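Local coordinates for 4-oxalocrotonate decarboxylase NahK (Pseudomonas putida, PDB 5D2K), which catalyses the metal-assisted decarboxylation of (3E)-2-oxohex-3-enedioate to 2-oxopent-4-enoate and carbon dioxide, a step in naphthalene degradation, at residues V120-L125 against A138-I143; V193-G198 against T255-G260. The protein carries 1 engineered substitution. One frame throughout, in Å; residues are numbered along the deposited sequence.

In the fold
Both contacts rest on antiparallel strand pairing, contact 1 running on into the loop after strand 112-121; both lie in the fumarylacetoacetate hydrolase family region and are partly buried, yet they belong to different sheets. Contact 1 lies where strand 112-121 ends beside the start of strand 139-149, in the mixed sheet whose strands also carry the magnesium ligands Glu-114, Glu-116 and Glu-147. Contact 2 pairs strands 191-196 and 253-258 inside a second, five-stranded sheet. The centres are 25 Å apart and the nearest atoms about 6 Å, without touching. Chemistry follows place: contact 1 is irregular, with a beta bulge and an aliphatic-aromatic contact, whereas contact 2 keeps regular register, setting a salt bridge on one face and apolar side chains on the other.

Contact 1: V120-L125 against A138-I143; sequences VTKAPL and AIDYVI
Val-120 and Tyr-141 lie side by side and point the same way, the valine CB sitting over one face of the tyrosine ring, 4.0 Å from its centroid and 21° off the normal. This CH-pi contact is offset toward the rim, and the branch CG2 reaches on to Tyr-141 OH at 3.7 Å. Tyr-141 CG stands between its own backbone N and carbonyl carbon (chi1 55°), and the ring that follows lies alongside Val-120; a beta-branched residue suits the place because its compact, forked end fits a flat partner. The same CG2 also meets Ile-143 CD1 at 3.8 Å. The backbone here forms a classic beta bulge: Asp-140 and Tyr-141 both face Val-120, whose N bonds Tyr-141 O at 3.0 Å and whose O accepts a bond from Asp-140 N at 2.8 Å and a weak one from Tyr-141 N. Lys-122 N then bonds Ala-138 O at 2.7 Å. The extended lysine chain crosses the Asp-140 side chain at about a right angle, resting its methylenes against it without a direct ion pair; a water links Asp-140 OD2 to Thr-121 O. Leu-125 CD2 packs on the small Ala-138 CB, 3.7 Å away. Around this strand end, Val-120 and Ile-143 rest on Phe-236 of strand 236-238, while Leu-125 and Ile-139 pack against helix 213-225 through Val-217 and Leu-214.

Contact 2: V193-G198 against T255-G260; sequences VMEKNG and TVRYQG
Glu-195 OE1 accepts hydrogen bonds from Arg-257 NH2, at 3.1 Å, and from a water, while its twin OE2 takes the straighter and shorter bond from Arg-257 NE, at 2.8 Å and 172°. The guanidinium thus grips the carboxylate side-on, one nitrogen to each oxygen. The grip is not coplanar: the two planes are turned 67° apart, OE2 lying in the guanidinium plane while NE stands above the carboxylate plane, and OE1 is met on its syn side but with NH2 tilted out of the carboxylate plane. Both chains are long enough to reach across the strands, and Thr-255 CG2 lies over the centre of one guanidinium face, 4.1 Å above it. An alanine in place of Glu-195 would probably leave the arginine charge without this mate and its guanidinium freer to turn. The backbone that carries this pair is regular antiparallel sheet. Val-193 with Arg-257 and Glu-195 with Thr-255 form hydrogen-bonded pairs, among them Arg-257 N to Val-193 O at 2.8 Å. Between them, the non-hydrogen-bonded pair Met-194 and Val-256 puts apolar side chains on the opposite face, Met-194 CG meeting Val-256 CG2 at 4.1 Å. These hydrophobic residues suit that buried face, which packs on strand 112-121 through Ile-113 and Ala-115. Within the five-stranded sheet, strand 199-205 flanks strand 191-196, and strand 263-268 borders strand 253-258 on its far side.

Contact 1: V120-L125 against A138-I143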
loop_
_atom_site.group_PDB
_atom_site.type_symbol
_atom_site.label_atom_id
_atom_site.label_comp_id
_atom_site.label_asym_id
_atom_site.label_seq_id
_atom_site.Cartn_x
_atom_site.Cartn_y
_atom_site.Cartn_z
ATOM N N VAL A 120 7.677 -11.649 -0.805
ATOM C CA VAL A 120 7.155 -12.544 0.224
ATOM C C VAL A 120 8.336 -12.984 1.063
ATOM O O VAL A 120 9.354 -13.389 0.522
ATOM C CB VAL A 120 6.417 -13.763 -0.389
ATOM C CG1 VAL A 120 6.131 -14.821 0.667
ATOM C CG2 VAL A 120 5.109 -13.308 -1.017
ATOM N N THR A 121 8.216 -12.876 2.383
ATOM C CA THR A 121 9.329 -13.221 3.264
ATOM C C THR A 121 9.293 -14.694 3.658
ATOM O O THR A 121 8.239 -15.324 3.603
ATOM C CB THR A 121 9.325 -12.374 4.549
ATOM O OG1 THR A 121 8.198 -12.730 5.372
ATOM C CG2 THR A 121 9.271 -10.887 4.212
ATOM N N LYS A 122 10.444 -15.225 4.074
ATOM C CA LYS A 122 10.507 -16.609 4.575
ATOM C C LYS A 122 11.151 -16.726 5.960
ATOM O O LYS A 122 11.405 -17.828 6.435
ATOM C CB LYS A 122 11.252 -17.516 3.585
ATOM C CG LYS A 122 12.643 -17.042 3.183
ATOM C CD LYS A 122 13.286 -18.055 2.241
ATOM C CE LYS A 122 14.617 -17.565 1.719
ATOM N NZ LYS A 122 15.275 -18.631 0.900
ATOM N N ALA A 123 11.408 -15.587 6.595
ATOM C CA ALA A 123 11.934 -15.543 7.957
ATOM C C ALA A 123 11.436 -14.278 8.622
ATOM O O ALA A 123 11.214 -13.285 7.942
ATOM C CB ALA A 123 13.456 -15.578 7.950
ATOM N N PRO A 124 11.244 -14.304 9.949
ATOM C CA PRO A 124 10.747 -13.082 10.590
ATOM C C PRO A 124 11.737 -11.926 10.542
ATOM O O PRO A 124 12.962 -12.130 10.548
ATOM C CB PRO A 124 10.493 -13.507 12.041
ATOM C CG PRO A 124 11.230 -14.786 12.229
ATOM C CD PRO A 124 11.445 -15.414 10.897
ATOM N N LEU A 125 11.195 -10.715 10.467
ATOM C CA LEU A 125 12.012 -9.514 10.520
ATOM C C LEU A 125 11.561 -8.602 11.650
ATOM O O LEU A 125 10.367 -8.289 11.776
ATOM C CB LEU A 125 11.961 -8.768 9.183
ATOM C CG LEU A 125 12.656 -9.449 8.014
ATOM C CD1 LEU A 125 12.240 -8.788 6.714
ATOM C CD2 LEU A 125 14.166 -9.362 8.181
ATOM N N ALA A 138 15.928 -12.906 4.243
ATOM C CA ALA A 138 14.540 -13.144 4.619
ATOM C C ALA A 138 13.587 -13.092 3.417
ATOM O O ALA A 138 12.418 -13.446 3.553
ATOM C CB ALA A 138 14.109 -12.141 5.676
ATOM N N ILE A 139 14.071 -12.664 2.250
ATOM C CA ILE A 139 13.217 -12.593 1.063
ATOM C C ILE A 139 13.137 -13.937 0.347
ATOM O O ILE A 139 14.160 -14.503 -0.053
ATOM C CB ILE A 139 13.717 -11.533 0.065
ATOM C CG1 ILE A 139 13.843 -10.167 0.757
ATOM C CG2 ILE A 139 12.767 -11.451 -1.143
ATOM C CD1 ILE A 139 12.578 -9.723 1.485
ATOM N N ASP A 140 11.917 -14.433 0.175
ATOM C CA ASP A 140 11.671 -15.707 -0.505
ATOM C C ASP A 140 11.616 -15.488 -2.010
ATOM O O ASP A 140 12.390 -16.082 -2.763
ATOM C CB ASP A 140 10.357 -16.312 0.019
ATOM C CG ASP A 140 10.229 -17.801 -0.249
ATOM O OD1 ASP A 140 11.039 -18.349 -1.020
ATOM O OD2 ASP A 140 9.299 -18.410 0.325
ATOM N N TYR A 141 10.718 -14.618 -2.449
ATOM C CA TYR A 141 10.610 -14.298 -3.872
ATOM C C TYR A 141 9.930 -12.939 -4.057
ATOM O O TYR A 141 9.472 -12.317 -3.090
ATOM C CB TYR A 141 9.852 -15.403 -4.625
ATOM C CG TYR A 141 8.476 -15.732 -4.077
ATOM C CD1 TYR A 141 8.320 -16.624 -3.017
ATOM C CD2 TYR A 141 7.336 -15.171 -4.635
ATOM C CE1 TYR A 141 7.061 -16.931 -2.513
ATOM C CE2 TYR A 141 6.068 -15.472 -4.142
ATOM C CZ TYR A 141 5.944 -16.351 -3.083
ATOM O OH TYR A 141 4.690 -16.646 -2.596
ATOM N N VAL A 142 9.894 -12.472 -5.300
ATOM C CA VAL A 142 9.347 -11.158 -5.616
ATOM C C VAL A 142 8.119 -11.305 -6.518
ATOM O O VAL A 142 8.013 -12.287 -7.255
ATOM C CB VAL A 142 10.409 -10.266 -6.282
ATOM C CG1 VAL A 142 11.705 -10.307 -5.459
ATOM C CG2 VAL A 142 10.657 -10.707 -7.716
ATOM N N ILE A 143 7.197 -10.342 -6.424
ATOM C CA ILE A 143 5.922 -10.379 -7.142
ATOM C C ILE A 143 5.571 -9.027 -7.753
ATOM O O ILE A 143 5.311 -8.075 -7.019
ATOM C CB ILE A 143 4.766 -10.791 -6.205
ATOM C CG1 ILE A 143 4.996 -12.198 -5.643
ATOM C CG2 ILE A 143 3.426 -10.712 -6.925
ATOM C CD1 ILE A 143 3.958 -12.598 -4.618
HETATM O O HOH W 1 7.617 -17.800 2.366
HETATM O O HOH W 2 13.711 -18.451 -2.065
#

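Contact 2: V193-G198 against T255-G260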
loop_
_atom_site.group_PDB
_atom_site.type_symbol
_atom_site.label_atom_id
_atom_site.label_comp_id
_atom_site.label_asym_id
_atom_site.label_seq_id
_atom_site.Cartn_x
_atom_site.Cartn_y
_atom_site.Cartn_z
ATOM N N VAL A 193 7.134 -0.107 -16.665
ATOM C CA VAL A 193 6.454 0.766 -17.617
ATOM C C VAL A 193 4.950 0.577 -17.493
ATOM O O VAL A 193 4.451 -0.518 -17.754
ATOM C CB VAL A 193 6.885 0.467 -19.068
ATOM C CG1 VAL A 193 6.135 1.372 -20.055
ATOM C CG2 VAL A 193 8.393 0.632 -19.229
ATOM N N MET A 194 4.245 1.643 -17.115
ATOM C CA MET A 194 2.788 1.611 -16.959
ATOM C C MET A 194 2.111 2.101 -18.231
ATOM O O MET A 194 2.361 3.225 -18.682
ATOM C CB MET A 194 2.352 2.466 -15.770
ATOM C CG MET A 194 0.835 2.547 -15.547
ATOM S SD MET A 194 0.384 3.810 -14.327
ATOM C CE MET A 194 1.056 3.116 -12.816
ATOM N N GLU A 195 1.264 1.252 -18.802
ATOM C CA GLU A 195 0.462 1.614 -19.972
ATOM C C GLU A 195 -1.011 1.698 -19.582
ATOM O O GLU A 195 -1.503 0.879 -18.815
ATOM C CB GLU A 195 0.661 0.599 -21.096
ATOM C CG GLU A 195 2.119 0.472 -21.554
ATOM C CD GLU A 195 2.325 -0.577 -22.631
ATOM O OE1 GLU A 195 1.363 -1.302 -22.967
ATOM O OE2 GLU A 195 3.460 -0.683 -23.151
ATOM N N LYS A 196 -1.707 2.699 -20.105
ATOM C CA LYS A 196 -3.148 2.825 -19.887
ATOM C C LYS A 196 -3.793 3.028 -21.242
ATOM O O LYS A 196 -3.358 3.886 -22.015
ATOM C CB LYS A 196 -3.476 3.983 -18.944
ATOM C CG LYS A 196 -4.972 4.324 -18.816
ATOM C CD LYS A 196 -5.159 5.503 -17.860
ATOM C CE LYS A 196 -6.577 6.036 -17.831
ATOM N NZ LYS A 196 -6.617 7.307 -17.048
ATOM N N ASN A 197 -4.803 2.214 -21.537
ATOM C CA ASN A 197 -5.523 2.319 -22.802
ATOM C C ASN A 197 -4.560 2.340 -23.991
ATOM O O ASN A 197 -4.705 3.130 -24.928
ATOM C CB ASN A 197 -6.427 3.558 -22.776
ATOM C CG ASN A 197 -7.544 3.430 -21.745
ATOM O OD1 ASN A 197 -7.930 2.317 -21.388
ATOM N ND2 ASN A 197 -8.059 4.562 -21.256
ATOM N N GLY A 198 -3.560 1.467 -23.918
ATOM C CA GLY A 198 -2.663 1.206 -25.025
ATOM C C GLY A 198 -1.459 2.117 -25.150
ATOM O O GLY A 198 -0.666 1.954 -26.073
ATOM N N THR A 255 -1.845 -2.119 -18.505
ATOM C CA THR A 255 -0.814 -3.135 -18.535
ATOM C C THR A 255 0.449 -2.529 -17.969
ATOM O O THR A 255 0.904 -1.488 -18.445
ATOM C CB THR A 255 -0.532 -3.648 -19.955
ATOM O OG1 THR A 255 -1.696 -4.302 -20.476
ATOM C CG2 THR A 255 0.638 -4.626 -19.948
ATOM N N VAL A 256 1.019 -3.163 -16.955
ATOM C CA VAL A 256 2.295 -2.694 -16.425
ATOM C C VAL A 256 3.381 -3.723 -16.734
ATOM O O VAL A 256 3.290 -4.884 -16.335
ATOM C CB VAL A 256 2.227 -2.432 -14.919
ATOM C CG1 VAL A 256 3.573 -1.940 -14.429
ATOM C CG2 VAL A 256 1.138 -1.403 -14.594
ATOM N N ARG A 257 4.406 -3.296 -17.464
ATOM C CA ARG A 257 5.462 -4.197 -17.898
ATOM C C ARG A 257 6.643 -4.100 -16.952
ATOM O O ARG A 257 7.106 -3.000 -16.625
ATOM C CB ARG A 257 5.900 -3.874 -19.330
ATOM C CG ARG A 257 4.735 -3.824 -20.310
ATOM C CD ARG A 257 5.201 -3.560 -21.731
ATOM N NE ARG A 257 4.042 -3.389 -22.601
ATOM C CZ ARG A 257 3.316 -4.396 -23.071
ATOM N NH1 ARG A 257 3.639 -5.648 -22.776
ATOM N NH2 ARG A 257 2.265 -4.150 -23.840
ATOM N N TYR A 258 7.101 -5.259 -16.504
ATOM C CA TYR A 258 8.220 -5.363 -15.585
ATOM C C TYR A 258 9.396 -5.965 -16.316
ATOM O O TYR A 258 9.289 -7.061 -16.849
ATOM C CB TYR A 258 7.833 -6.223 -14.372
ATOM C CG TYR A 258 6.851 -5.544 -13.441
ATOM C CD1 TYR A 258 5.506 -5.420 -13.785
ATOM C CD2 TYR A 258 7.270 -5.010 -12.223
ATOM C CE1 TYR A 258 4.611 -4.789 -12.941
ATOM C CE2 TYR A 258 6.380 -4.379 -11.368
ATOM C CZ TYR A 258 5.057 -4.262 -11.734
ATOM O OH TYR A 258 4.172 -3.633 -10.882
ATOM N N GLN A 259 10.498 -5.222 -16.371
ATOM C CA GLN A 259 11.711 -5.670 -17.053
ATOM C C GLN A 259 12.098 -7.103 -16.676
ATOM O O GLN A 259 12.402 -7.392 -15.514
ATOM C CB GLN A 259 12.845 -4.704 -16.737
ATOM C CG GLN A 259 14.144 -5.024 -17.452
ATOM C CD GLN A 259 15.308 -4.322 -16.820
ATOM O OE1 GLN A 259 15.204 -3.816 -15.704
ATOM N NE2 GLN A 259 16.441 -4.296 -17.519
ATOM N N GLY A 260 12.035 -8.003 -17.660
ATOM C CA GLY A 260 12.403 -9.396 -17.456
ATOM C C GLY A 260 11.426 -10.248 -16.662
ATOM O O GLY A 260 11.695 -11.425 -16.398
HETATM O O HOH W 3 -1.250 -1.882 -22.815
#